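Local coordinates for protein glucokinase (Thermus thermophilus, PDB 3VOV) that phosphorylates hexose sugars such as glucose at the expense of ATP, as a zinc-containing hexokinase of the ROK family, at residues S25-P30 with E51-V56; G119-E124 with P238-L243; E202-F207 with N250-Y255. All blocks are in the same frame, centred on the assembly; numbering follows the deposited sequence.

Overall arrangement
The three contacts follow the two-lobed architecture of the actin-like ATPase clan. Contact 1 lies in the lobe whose mixed sheet begins the chain, at its edge strand 27-30. Contact 2 belongs to the second sheet, on strand 240-244; contact 3 joins helix 200-208 to the start of helix 253-265, whose later part packs on that strand. Contacts 2 and 3 interleave along the chain, with nearest atoms about 5 Å apart and centres about 26 Å apart, without touching. Contact 1 closes before either opens, its centre about 29 Å from that of contact 2 and about 37 Å from that of contact 3. All three are remote from the zinc site of His159, Cys169, Cys171 and Cys176.

Contact 1 (S25-P30 with E51-V56); sequences SKVVVP and EREAGV
Ser25 and Glu53 carry most of this small interface, which buries 181 Å² in total. The CB atoms of Ser25 and Glu53 meet at 3.9 Å, and Ser25 OG lies 3.7 Å from the methyl CB of Ala54. Farther along the chain, the CG2 branch of Val27 is crossed obliquely by the carboxylate end of Glu53, with CG2 to OE2 at 3.7 Å. That reach follows from the Glu53 torsions: CG is anti to the carbonyl carbon (chi1 -76°), and the chain beyond it is extended.

The second shell fixes both polar ends. Glu53 OE2 forms a salt bridge with Arg49 one turn back in the same helix, consistent with a carboxylate that stays charged while its flank rests on valine. Ser25 OG, in the crowded position between N and the carbonyl carbon (chi1 57°), is hydrogen-bonded to Ala50 O and to Val17 N, so one hydroxyl links helix and sheet.

Here the C-terminal end of helix 36-54, left at Gly55 with positive phi, lies against the residues leading into edge strand 27-30 and its first residue, Val27. Strand 12-18 pairs antiparallel with that strand and also receives Ala54 and Glu51 on Val17.

Contact 2 (G119-E124 with P238-L243); sequences GAAQGE and PGVVVL
Two consecutive beta turns shape the 119-124 loop: a type I turn from Gly119 to Gln122, closed by Gln122 N to Gly119 O at 2.9 Å, and a type II turn from Ala121 to Glu124, closed by Glu124 N to Ala121 O at 3.0 Å. Gly123 holds the positive phi (111°) of the second turn. Facing them, 238-243 runs from a bend at Gly239 into an extended strand. The CA atoms of Ala121 and Val240 are 6.2 Å apart and those of Glu124 and Gly239 5.7 Å, so the backbones pass at side-chain distance and are not paired as strands.

Val240 and Val242, two residues apart, point toward the loop. Val242 presents both branches, CG1 to Ala120 CB and CG2 to Ala121 CB, each at 3.8 Å. Ala121 CB is shared, since Val240 CG1 also approaches it. Val240 CG2 turns instead to Glu124, whose chain crosses the valine at about a right angle and meets it through CG at 3.7 Å. A bend at chi2 (-55°) then folds the carboxylate back over Gly239; with no side chain there, Glu124 OE2 comes directly onto Gly239 CA, at 3.3 Å.

Polar ties lie around this patch: Ala120 O accepts a hydrogen bond from Arg276 NH2, and Gly239 N is bonded to Ser126 OG. Arg151 of the second subunit bonds the carbonyl oxygens of Pro238 and Gly239, placing the residues that lead into the strand at a subunit interface.

The chemistry is thus divided: alanine and valine methyls meet at one end, and at the other the Glu124 chain and carboxylate lie against Val240 CG2 and Gly239 CA, a partly exposed acid beside an otherwise apolar patch.

Contact 3 (E202-F207 with N250-Y255); sequences ELFRLF and NAPEGY
The Phe204 ring receives Pro252 CD and Ala251 CA over one face, both as CH-pi contacts. Pro252 CD stands 3.6 Å from the Phe204 ring centroid and 21° off the normal, displaced toward the rim and closest to CG at 3.4 Å; Ala251 CA lies at 4.2 Å from the same centroid. The methyl of Ala251 adds an approach to Phe204 CZ at 3.9 Å. At the edge of the second ring, Phe207, Gly254 presents its bare CA, 4.2 Å from CZ, while Pro252 CB packs obliquely at 3.4 Å from Phe207 CD2.

Pro252 is thus wedged between two aromatic side chains three residues apart on helix 200-208, CD serving Phe204 and CB serving Phe207. Their first torsions differ: Phe204 CG is anti to the carbonyl carbon (chi1 -67°), whereas Phe207 CG is anti to the backbone N (chi1 -180°).

Pro252 occupies the N-cap position of helix 253-265, so the wedge joins the start of that helix to helix 200-208. Phe207 also touches Val218 and Tyr255 touches Ala222, both on helix 212-236.

The contact is therefore apolar, resting on one face of Phe204 and on edge and oblique approaches to Phe207 by aliphatic C-H groups. The charged pair Arg205-Glu202, joined side-on through NE and NH2, lies within 202-207 and makes no contact with 250-255; Arg196, from the loop before the helix, adds a second salt bridge to Glu202.

Contact 1 (S25-P30 with E51-V56)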
ATOM      1  N   SER B  25      24.253  43.315   1.969  1.00 26.47           N
ATOM      2  CA  SER B  25      25.199  42.887   2.978  1.00 26.04           C
ATOM      3  C   SER B  25      24.905  41.455   3.373  1.00 26.08           C
ATOM      4  O   SER B  25      23.827  40.932   3.081  1.00 24.70           O
ATOM      5  CB  SER B  25      25.175  43.799   4.231  1.00 26.07           C
ATOM      6  OG  SER B  25      23.875  43.885   4.828  1.00 25.84           O
ATOM      7  N   LYS B  26      25.874  40.814   4.018  1.00 26.66           N
ATOM      8  CA  LYS B  26      25.694  39.462   4.534  1.00 27.55           C
ATOM      9  C   LYS B  26      26.535  39.175   5.784  1.00 28.28           C
ATOM     10  O   LYS B  26      27.761  39.150   5.718  1.00 28.38           O
ATOM     11  CB  LYS B  26      25.968  38.389   3.474  1.00 28.17           C
ATOM     12  CG  LYS B  26      25.641  37.022   4.024  1.00 30.54           C
ATOM     13  CD  LYS B  26      25.438  35.961   2.993  1.00 35.24           C
ATOM     14  CE  LYS B  26      25.162  34.625   3.688  1.00 34.05           C
ATOM     15  NZ  LYS B  26      25.334  33.533   2.711  1.00 38.13           N
ATOM     16  N   VAL B  27      25.862  38.883   6.902  1.00 27.46           N
ATOM     17  CA  VAL B  27      26.535  38.753   8.204  1.00 26.12           C
ATOM     18  C   VAL B  27      26.179  37.402   8.701  1.00 26.51           C
ATOM     19  O   VAL B  27      25.024  36.966   8.596  1.00 26.74           O
ATOM     20  CB  VAL B  27      26.065  39.865   9.170  1.00 26.12           C
ATOM     21  CG1 VAL B  27      26.420  39.552  10.674  1.00 25.55           C
ATOM     22  CG2 VAL B  27      26.645  41.201   8.722  1.00 25.58           C
ATOM     23  N   VAL B  28      27.162  36.678   9.199  1.00 26.48           N
ATOM     24  CA  VAL B  28      26.862  35.372   9.781  1.00 27.46           C
ATOM     25  C   VAL B  28      27.537  35.322  11.145  1.00 28.84           C
ATOM     26  O   VAL B  28      28.710  35.726  11.265  1.00 28.19           O
ATOM     27  CB  VAL B  28      27.269  34.196   8.837  1.00 27.72           C
ATOM     28  CG1 VAL B  28      27.075  32.832   9.494  1.00 27.06           C
ATOM     29  CG2 VAL B  28      26.521  34.295   7.467  1.00 27.51           C
ATOM     30  N   VAL B  29      26.761  34.906  12.160  1.00 27.76           N
ATOM     31  CA  VAL B  29      27.191  34.843  13.541  1.00 27.80           C
ATOM     32  C   VAL B  29      26.679  33.534  14.149  1.00 28.33           C
ATOM     33  O   VAL B  29      25.725  32.952  13.656  1.00 27.33           O
ATOM     34  CB  VAL B  29      26.681  36.066  14.372  1.00 27.59           C
ATOM     35  CG1 VAL B  29      27.297  37.395  13.827  1.00 28.57           C
ATOM     36  CG2 VAL B  29      25.169  36.181  14.345  1.00 27.44           C
ATOM     37  N   PRO B  30      27.326  33.055  15.219  1.00 29.14           N
ATOM     38  CA  PRO B  30      26.835  31.803  15.840  1.00 29.01           C
ATOM     39  C   PRO B  30      25.470  32.003  16.527  1.00 29.13           C
ATOM     40  O   PRO B  30      25.193  33.095  17.033  1.00 27.85           O
ATOM     41  CB  PRO B  30      27.937  31.466  16.873  1.00 29.74           C
ATOM     42  CG  PRO B  30      29.186  32.258  16.369  1.00 29.83           C
ATOM     43  CD  PRO B  30      28.547  33.560  15.885  1.00 28.90           C
ATOM     44  N   GLU B  51      23.013  46.292   8.600  1.00 26.54           N
ATOM     45  CA  GLU B  51      22.627  47.622   8.209  1.00 27.97           C
ATOM     46  C   GLU B  51      23.843  48.558   8.170  1.00 30.82           C
ATOM     47  O   GLU B  51      23.936  49.402   7.290  1.00 31.74           O
ATOM     48  CB  GLU B  51      21.564  48.121   9.148  1.00 28.00           C
ATOM     49  CG  GLU B  51      20.170  47.584   8.777  1.00 27.05           C
ATOM     50  CD  GLU B  51      19.100  48.106   9.700  1.00 29.48           C
ATOM     51  OE1 GLU B  51      19.362  48.210  10.911  1.00 31.32           O
ATOM     52  OE2 GLU B  51      17.989  48.412   9.227  1.00 30.47           O
ATOM     53  N   ARG B  52      24.773  48.394   9.109  1.00 32.36           N
ATOM     54  CA  ARG B  52      26.039  49.159   9.082  1.00 35.02           C
ATOM     55  C   ARG B  52      26.873  48.787   7.857  1.00 35.95           C
ATOM     56  O   ARG B  52      27.435  49.657   7.177  1.00 36.21           O
ATOM     57  CB  ARG B  52      26.866  48.916  10.350  1.00 34.83           C
ATOM     58  CG  ARG B  52      26.240  49.511  11.588  1.00 37.51           C
ATOM     59  CD  ARG B  52      27.233  49.573  12.745  1.00 44.56           C
ATOM     60  NE  ARG B  52      27.672  48.252  13.218  1.00 47.61           N
ATOM     61  CZ  ARG B  52      27.042  47.531  14.140  1.00 49.43           C
ATOM     62  NH1 ARG B  52      25.923  47.983  14.697  1.00 51.42           N
ATOM     63  NH2 ARG B  52      27.531  46.350  14.504  1.00 50.43           N
ATOM     64  N   GLU B  53      26.931  47.488   7.559  1.00 36.01           N
ATOM     65  CA  GLU B  53      27.680  47.032   6.390  1.00 36.37           C
ATOM     66  C   GLU B  53      27.075  47.401   5.048  1.00 36.09           C
ATOM     67  O   GLU B  53      27.800  47.540   4.056  1.00 36.59           O
ATOM     68  CB  GLU B  53      27.910  45.551   6.445  1.00 35.69           C
ATOM     69  CG  GLU B  53      28.967  45.197   7.404  1.00 39.65           C
ATOM     70  CD  GLU B  53      29.285  43.729   7.385  1.00 41.81           C
ATOM     71  OE1 GLU B  53      29.080  43.070   6.333  1.00 44.05           O
ATOM     72  OE2 GLU B  53      29.757  43.242   8.435  1.00 46.15           O
ATOM     73  N   ALA B  54      25.765  47.537   4.991  1.00 35.61           N
ATOM     74  CA  ALA B  54      25.137  47.963   3.755  1.00 36.02           C
ATOM     75  C   ALA B  54      25.086  49.486   3.649  1.00 36.78           C
ATOM     76  O   ALA B  54      24.855  50.026   2.562  1.00 36.75           O
ATOM     77  CB  ALA B  54      23.729  47.388   3.629  1.00 35.07           C
ATOM     78  N   GLY B  55      25.232  50.168   4.788  1.00 36.91           N
ATOM     79  CA  GLY B  55      25.174  51.596   4.821  1.00 37.34           C
ATOM     80  C   GLY B  55      23.754  52.049   4.669  1.00 38.49           C
ATOM     81  O   GLY B  55      23.491  53.222   4.394  1.00 39.30           O
ATOM     82  N   VAL B  56      22.816  51.128   4.854  1.00 37.83           N
ATOM     83  CA  VAL B  56      21.410  51.476   4.718  1.00 37.87           C
ATOM     84  C   VAL B  56      20.668  50.744   5.803  1.00 37.06           C
ATOM     85  O   VAL B  56      21.048  49.633   6.171  1.00 36.43           O
ATOM     86  CB  VAL B  56      20.777  50.972   3.391  1.00 38.00           C
ATOM     87  CG1 VAL B  56      20.084  52.110   2.698  1.00 39.92           C
ATOM     88  CG2 VAL B  56      21.812  50.368   2.492  1.00 40.18           C
TER

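Contact 2 (G119-E124 with P238-L243)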
ATOM      1  N   GLY B 119      15.004  32.448  -8.035  1.00 20.74           N
ATOM      2  CA  GLY B 119      15.702  31.194  -8.305  1.00 19.80           C
ATOM      3  C   GLY B 119      15.028  30.378  -9.393  1.00 20.54           C
ATOM      4  O   GLY B 119      14.555  30.928 -10.395  1.00 20.80           O
ATOM      5  N   ALA B 120      14.956  29.070  -9.183  1.00 19.87           N
ATOM      6  CA  ALA B 120      14.523  28.126 -10.247  1.00 20.28           C
ATOM      7  C   ALA B 120      13.153  28.425 -10.859  1.00 20.73           C
ATOM      8  O   ALA B 120      12.864  27.984 -11.988  1.00 21.26           O
ATOM      9  CB  ALA B 120      14.558  26.676  -9.717  1.00 20.07           C
ATOM     10  N   ALA B 121      12.282  29.120 -10.128  1.00 19.82           N
ATOM     11  CA  ALA B 121      10.937  29.380 -10.629  1.00 19.44           C
ATOM     12  C   ALA B 121      10.709  30.855 -11.001  1.00 20.31           C
ATOM     13  O   ALA B 121       9.570  31.289 -11.198  1.00 19.00           O
ATOM     14  CB  ALA B 121       9.858  28.883  -9.638  1.00 18.65           C
ATOM     15  N   GLN B 122      11.789  31.628 -11.085  1.00 22.03           N
ATOM     16  CA  GLN B 122      11.662  33.032 -11.474  1.00 23.90           C
ATOM     17  C   GLN B 122      10.954  33.091 -12.837  1.00 25.03           C
ATOM     18  O   GLN B 122      11.305  32.350 -13.777  1.00 26.52           O
ATOM     19  CB  GLN B 122      13.031  33.713 -11.511  1.00 23.75           C
ATOM     20  CG  GLN B 122      12.919  35.211 -11.670  1.00 27.31           C
ATOM     21  CD  GLN B 122      14.265  35.947 -11.586  1.00 32.63           C
ATOM     22  OE1 GLN B 122      15.346  35.348 -11.603  1.00 35.73           O
ATOM     23  NE2 GLN B 122      14.184  37.270 -11.458  1.00 36.58           N
ATOM     24  N   GLY B 123       9.920  33.921 -12.904  1.00 25.87           N
ATOM     25  CA  GLY B 123       9.094  34.102 -14.109  1.00 26.54           C
ATOM     26  C   GLY B 123       7.694  33.540 -13.914  1.00 26.44           C
ATOM     27  O   GLY B 123       6.758  34.002 -14.549  1.00 26.28           O
ATOM     28  N   GLU B 124       7.550  32.551 -13.021  1.00 25.79           N
ATOM     29  CA  GLU B 124       6.241  31.937 -12.756  1.00 25.46           C
ATOM     30  C   GLU B 124       5.353  32.823 -11.900  1.00 25.76           C
ATOM     31  O   GLU B 124       5.860  33.659 -11.151  1.00 24.70           O
ATOM     32  CB  GLU B 124       6.422  30.571 -12.080  1.00 25.15           C
ATOM     33  CG  GLU B 124       7.217  29.596 -12.901  1.00 24.48           C
ATOM     34  CD  GLU B 124       6.644  29.394 -14.297  1.00 26.17           C
ATOM     35  OE1 GLU B 124       7.449  29.405 -15.254  1.00 25.55           O
ATOM     36  OE2 GLU B 124       5.423  29.192 -14.436  1.00 24.24           O
ATOM     37  N   PRO B 238       0.897  23.919 -10.274  1.00 19.92           N
ATOM     38  CA  PRO B 238       1.802  25.057 -10.173  1.00 19.77           C
ATOM     39  C   PRO B 238       2.512  25.297 -11.503  1.00 20.05           C
ATOM     40  O   PRO B 238       2.623  24.376 -12.311  1.00 21.00           O
ATOM     41  CB  PRO B 238       2.816  24.573  -9.130  1.00 19.37           C
ATOM     42  CG  PRO B 238       2.897  23.075  -9.387  1.00 20.31           C
ATOM     43  CD  PRO B 238       1.467  22.697  -9.659  1.00 19.60           C
ATOM     44  N   GLY B 239       2.997  26.508 -11.735  1.00 20.07           N
ATOM     45  CA  GLY B 239       3.769  26.810 -12.946  1.00 20.00           C
ATOM     46  C   GLY B 239       4.932  25.828 -13.084  1.00 21.16           C
ATOM     47  O   GLY B 239       5.117  25.205 -14.126  1.00 20.16           O
ATOM     48  N   VAL B 240       5.674  25.662 -11.991  1.00 21.02           N
ATOM     49  CA  VAL B 240       6.914  24.886 -11.947  1.00 20.82           C
ATOM     50  C   VAL B 240       6.959  24.211 -10.578  1.00 20.65           C
ATOM     51  O   VAL B 240       6.447  24.749  -9.577  1.00 19.76           O
ATOM     52  CB  VAL B 240       8.158  25.847 -12.158  1.00 22.08           C
ATOM     53  CG1 VAL B 240       9.448  25.290 -11.638  1.00 23.02           C
ATOM     54  CG2 VAL B 240       8.322  26.187 -13.672  1.00 20.96           C
ATOM     55  N   VAL B 241       7.600  23.049 -10.546  1.00 19.37           N
ATOM     56  CA  VAL B 241       7.942  22.376  -9.300  1.00 18.71           C
ATOM     57  C   VAL B 241       9.444  22.521  -9.056  1.00 18.70           C
ATOM     58  O   VAL B 241      10.273  22.227  -9.952  1.00 19.28           O
ATOM     59  CB  VAL B 241       7.533  20.897  -9.361  1.00 19.36           C
ATOM     60  CG1 VAL B 241       7.987  20.160  -8.095  1.00 19.88           C
ATOM     61  CG2 VAL B 241       6.016  20.802  -9.562  1.00 15.52           C
ATOM     62  N   VAL B 242       9.818  22.952  -7.856  1.00 18.56           N
ATOM     63  CA  VAL B 242      11.247  23.127  -7.532  1.00 18.23           C
ATOM     64  C   VAL B 242      11.636  22.146  -6.431  1.00 18.85           C
ATOM     65  O   VAL B 242      10.925  22.043  -5.422  1.00 18.88           O
ATOM     66  CB  VAL B 242      11.548  24.586  -7.048  1.00 18.51           C
ATOM     67  CG1 VAL B 242      13.079  24.793  -6.743  1.00 18.84           C
ATOM     68  CG2 VAL B 242      11.083  25.611  -8.071  1.00 15.50           C
ATOM     69  N   LEU B 243      12.740  21.422  -6.632  1.00 18.75           N
ATOM     70  CA  LEU B 243      13.223  20.477  -5.628  1.00 19.07           C
ATOM     71  C   LEU B 243      14.603  20.883  -5.130  1.00 19.28           C
ATOM     72  O   LEU B 243      15.554  21.026  -5.914  1.00 19.02           O
ATOM     73  CB  LEU B 243      13.273  19.038  -6.194  1.00 17.60           C
ATOM     74  CG  LEU B 243      13.771  17.904  -5.287  1.00 18.19           C
ATOM     75  CD1 LEU B 243      12.846  17.720  -4.093  1.00 16.65           C
ATOM     76  CD2 LEU B 243      13.870  16.576  -6.073  1.00 18.11           C
TER

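Contact 3 (E202-F207 with N250-Y255)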
ATOM      1  N   GLU B 202      27.353   7.239   3.960  1.00 30.01           N
ATOM      2  CA  GLU B 202      27.691   5.820   3.809  1.00 29.73           C
ATOM      3  C   GLU B 202      26.653   5.163   2.865  1.00 29.26           C
ATOM      4  O   GLU B 202      27.026   4.420   1.940  1.00 29.67           O
ATOM      5  CB  GLU B 202      27.796   5.163   5.205  1.00 30.04           C
ATOM      6  CG  GLU B 202      27.800   3.608   5.342  1.00 32.80           C
ATOM      7  CD  GLU B 202      29.080   2.921   4.906  1.00 39.08           C
ATOM      8  OE1 GLU B 202      30.048   3.581   4.438  1.00 42.01           O
ATOM      9  OE2 GLU B 202      29.128   1.678   5.021  1.00 42.96           O
ATOM     10  N   LEU B 203      25.370   5.478   3.046  1.00 27.83           N
ATOM     11  CA  LEU B 203      24.323   4.955   2.150  1.00 26.43           C
ATOM     12  C   LEU B 203      24.601   5.295   0.680  1.00 26.75           C
ATOM     13  O   LEU B 203      24.524   4.418  -0.187  1.00 25.76           O
ATOM     14  CB  LEU B 203      22.905   5.425   2.566  1.00 26.70           C
ATOM     15  CG  LEU B 203      21.745   4.979   1.648  1.00 23.59           C
ATOM     16  CD1 LEU B 203      21.597   3.438   1.608  1.00 20.82           C
ATOM     17  CD2 LEU B 203      20.405   5.683   2.039  1.00 19.16           C
ATOM     18  N   PHE B 204      24.951   6.548   0.386  1.00 27.30           N
ATOM     19  CA  PHE B 204      25.190   6.931  -1.006  1.00 28.21           C
ATOM     20  C   PHE B 204      26.505   6.311  -1.591  1.00 29.98           C
ATOM     21  O   PHE B 204      26.595   6.043  -2.787  1.00 29.11           O
ATOM     22  CB  PHE B 204      25.179   8.457  -1.188  1.00 27.73           C
ATOM     23  CG  PHE B 204      23.826   9.122  -0.958  1.00 29.29           C
ATOM     24  CD1 PHE B 204      23.761  10.485  -0.673  1.00 28.47           C
ATOM     25  CD2 PHE B 204      22.614   8.404  -1.068  1.00 30.11           C
ATOM     26  CE1 PHE B 204      22.518  11.127  -0.454  1.00 27.67           C
ATOM     27  CE2 PHE B 204      21.380   9.034  -0.852  1.00 29.99           C
ATOM     28  CZ  PHE B 204      21.332  10.406  -0.555  1.00 28.23           C
ATOM     29  N   ARG B 205      27.511   6.094  -0.750  1.00 31.16           N
ATOM     30  CA  ARG B 205      28.733   5.377  -1.177  1.00 32.09           C
ATOM     31  C   ARG B 205      28.368   3.937  -1.561  1.00 31.12           C
ATOM     32  O   ARG B 205      28.724   3.464  -2.640  1.00 31.21           O
ATOM     33  CB  ARG B 205      29.779   5.381  -0.037  1.00 33.20           C
ATOM     34  CG  ARG B 205      30.907   4.321  -0.188  1.00 37.47           C
ATOM     35  CD  ARG B 205      31.835   4.192   1.037  1.00 40.16           C
ATOM     36  NE  ARG B 205      31.345   3.210   2.011  1.00 42.29           N
ATOM     37  CZ  ARG B 205      31.263   1.893   1.810  1.00 45.00           C
ATOM     38  NH1 ARG B 205      31.614   1.340   0.646  1.00 43.73           N
ATOM     39  NH2 ARG B 205      30.816   1.112   2.793  1.00 47.03           N
ATOM     40  N   LEU B 206      27.629   3.258  -0.681  1.00 30.21           N
ATOM     41  CA  LEU B 206      27.133   1.917  -0.960  1.00 29.88           C
ATOM     42  C   LEU B 206      26.333   1.844  -2.263  1.00 29.84           C
ATOM     43  O   LEU B 206      26.501   0.910  -3.069  1.00 29.79           O
ATOM     44  CB  LEU B 206      26.306   1.407   0.220  1.00 29.82           C
ATOM     45  CG  LEU B 206      27.058   0.961   1.481  1.00 29.48           C
ATOM     46  CD1 LEU B 206      26.113   0.895   2.644  1.00 25.46           C
ATOM     47  CD2 LEU B 206      27.779  -0.398   1.232  1.00 28.30           C
ATOM     48  N   PHE B 207      25.473   2.840  -2.470  1.00 29.81           N
ATOM     49  CA  PHE B 207      24.703   2.967  -3.703  1.00 29.91           C
ATOM     50  C   PHE B 207      25.618   3.071  -4.943  1.00 31.01           C
ATOM     51  O   PHE B 207      25.482   2.302  -5.936  1.00 30.34           O
ATOM     52  CB  PHE B 207      23.752   4.178  -3.620  1.00 28.96           C
ATOM     53  CG  PHE B 207      22.902   4.377  -4.864  1.00 27.32           C
ATOM     54  CD1 PHE B 207      21.617   3.859  -4.933  1.00 24.43           C
ATOM     55  CD2 PHE B 207      23.389   5.074  -5.957  1.00 25.39           C
ATOM     56  CE1 PHE B 207      20.814   4.054  -6.048  1.00 24.46           C
ATOM     57  CE2 PHE B 207      22.602   5.255  -7.099  1.00 26.15           C
ATOM     58  CZ  PHE B 207      21.295   4.726  -7.138  1.00 24.43           C
ATOM     59  N   ASN B 250      22.458  16.517  -3.450  1.00 28.02           N
ATOM     60  CA  ASN B 250      23.744  15.824  -3.465  1.00 28.95           C
ATOM     61  C   ASN B 250      23.651  14.309  -3.588  1.00 28.92           C
ATOM     62  O   ASN B 250      24.653  13.615  -3.495  1.00 28.40           O
ATOM     63  CB  ASN B 250      24.578  16.245  -2.253  1.00 30.28           C
ATOM     64  CG  ASN B 250      24.894  17.734  -2.275  1.00 32.45           C
ATOM     65  OD1 ASN B 250      25.432  18.248  -3.260  1.00 36.10           O
ATOM     66  ND2 ASN B 250      24.527  18.435  -1.217  1.00 32.92           N
ATOM     67  N   ALA B 251      22.452  13.803  -3.859  1.00 28.83           N
ATOM     68  CA  ALA B 251      22.240  12.372  -4.056  1.00 29.00           C
ATOM     69  C   ALA B 251      22.882  11.863  -5.357  1.00 30.06           C
ATOM     70  O   ALA B 251      23.010  12.615  -6.317  1.00 29.45           O
ATOM     71  CB  ALA B 251      20.744  12.074  -4.047  1.00 29.18           C
ATOM     72  N   PRO B 252      23.263  10.575  -5.410  1.00 31.35           N
ATOM     73  CA  PRO B 252      23.711   9.976  -6.685  1.00 33.13           C
ATOM     74  C   PRO B 252      22.804  10.316  -7.864  1.00 34.27           C
ATOM     75  O   PRO B 252      21.607  10.593  -7.675  1.00 33.87           O
ATOM     76  CB  PRO B 252      23.616   8.477  -6.403  1.00 33.42           C
ATOM     77  CG  PRO B 252      23.984   8.385  -4.949  1.00 32.62           C
ATOM     78  CD  PRO B 252      23.311   9.594  -4.311  1.00 31.49           C
ATOM     79  N   GLU B 253      23.357  10.310  -9.081  1.00 35.28           N
ATOM     80  CA  GLU B 253      22.538  10.632 -10.262  1.00 35.58           C
ATOM     81  C   GLU B 253      21.384   9.654 -10.560  1.00 33.58           C
ATOM     82  O   GLU B 253      20.332  10.068 -11.113  1.00 33.67           O
ATOM     83  CB  GLU B 253      23.396  10.787 -11.511  1.00 37.97           C
ATOM     84  CG  GLU B 253      22.740  11.746 -12.519  1.00 43.10           C
ATOM     85  CD  GLU B 253      22.565  13.162 -11.968  1.00 51.45           C
ATOM     86  OE1 GLU B 253      23.525  13.683 -11.313  1.00 53.72           O
ATOM     87  OE2 GLU B 253      21.477  13.768 -12.220  1.00 53.34           O
ATOM     88  N   GLY B 254      21.579   8.382 -10.232  1.00 30.12           N
ATOM     89  CA  GLY B 254      20.472   7.412 -10.290  1.00 28.10           C
ATOM     90  C   GLY B 254      19.265   7.849  -9.462  1.00 27.02           C
ATOM     91  O   GLY B 254      18.120   7.477  -9.777  1.00 25.96           O
ATOM     92  N   TYR B 255      19.501   8.645  -8.404  1.00 25.39           N
ATOM     93  CA  TYR B 255      18.396   9.068  -7.520  1.00 24.61           C
ATOM     94  C   TYR B 255      17.515  10.033  -8.283  1.00 23.89           C
ATOM     95  O   TYR B 255      16.327   9.864  -8.372  1.00 22.61           O
ATOM     96  CB  TYR B 255      18.933   9.718  -6.237  1.00 23.86           C
ATOM     97  CG  TYR B 255      17.889  10.407  -5.352  1.00 23.05           C
ATOM     98  CD1 TYR B 255      17.240   9.700  -4.315  1.00 21.70           C
ATOM     99  CD2 TYR B 255      17.610  11.775  -5.494  1.00 20.28           C
ATOM    100  CE1 TYR B 255      16.318  10.344  -3.489  1.00 22.31           C
ATOM    101  CE2 TYR B 255      16.668  12.420  -4.660  1.00 22.57           C
ATOM    102  CZ  TYR B 255      16.049  11.697  -3.659  1.00 20.75           C
ATOM    103  OH  TYR B 255      15.115  12.325  -2.874  1.00 21.92           O
TER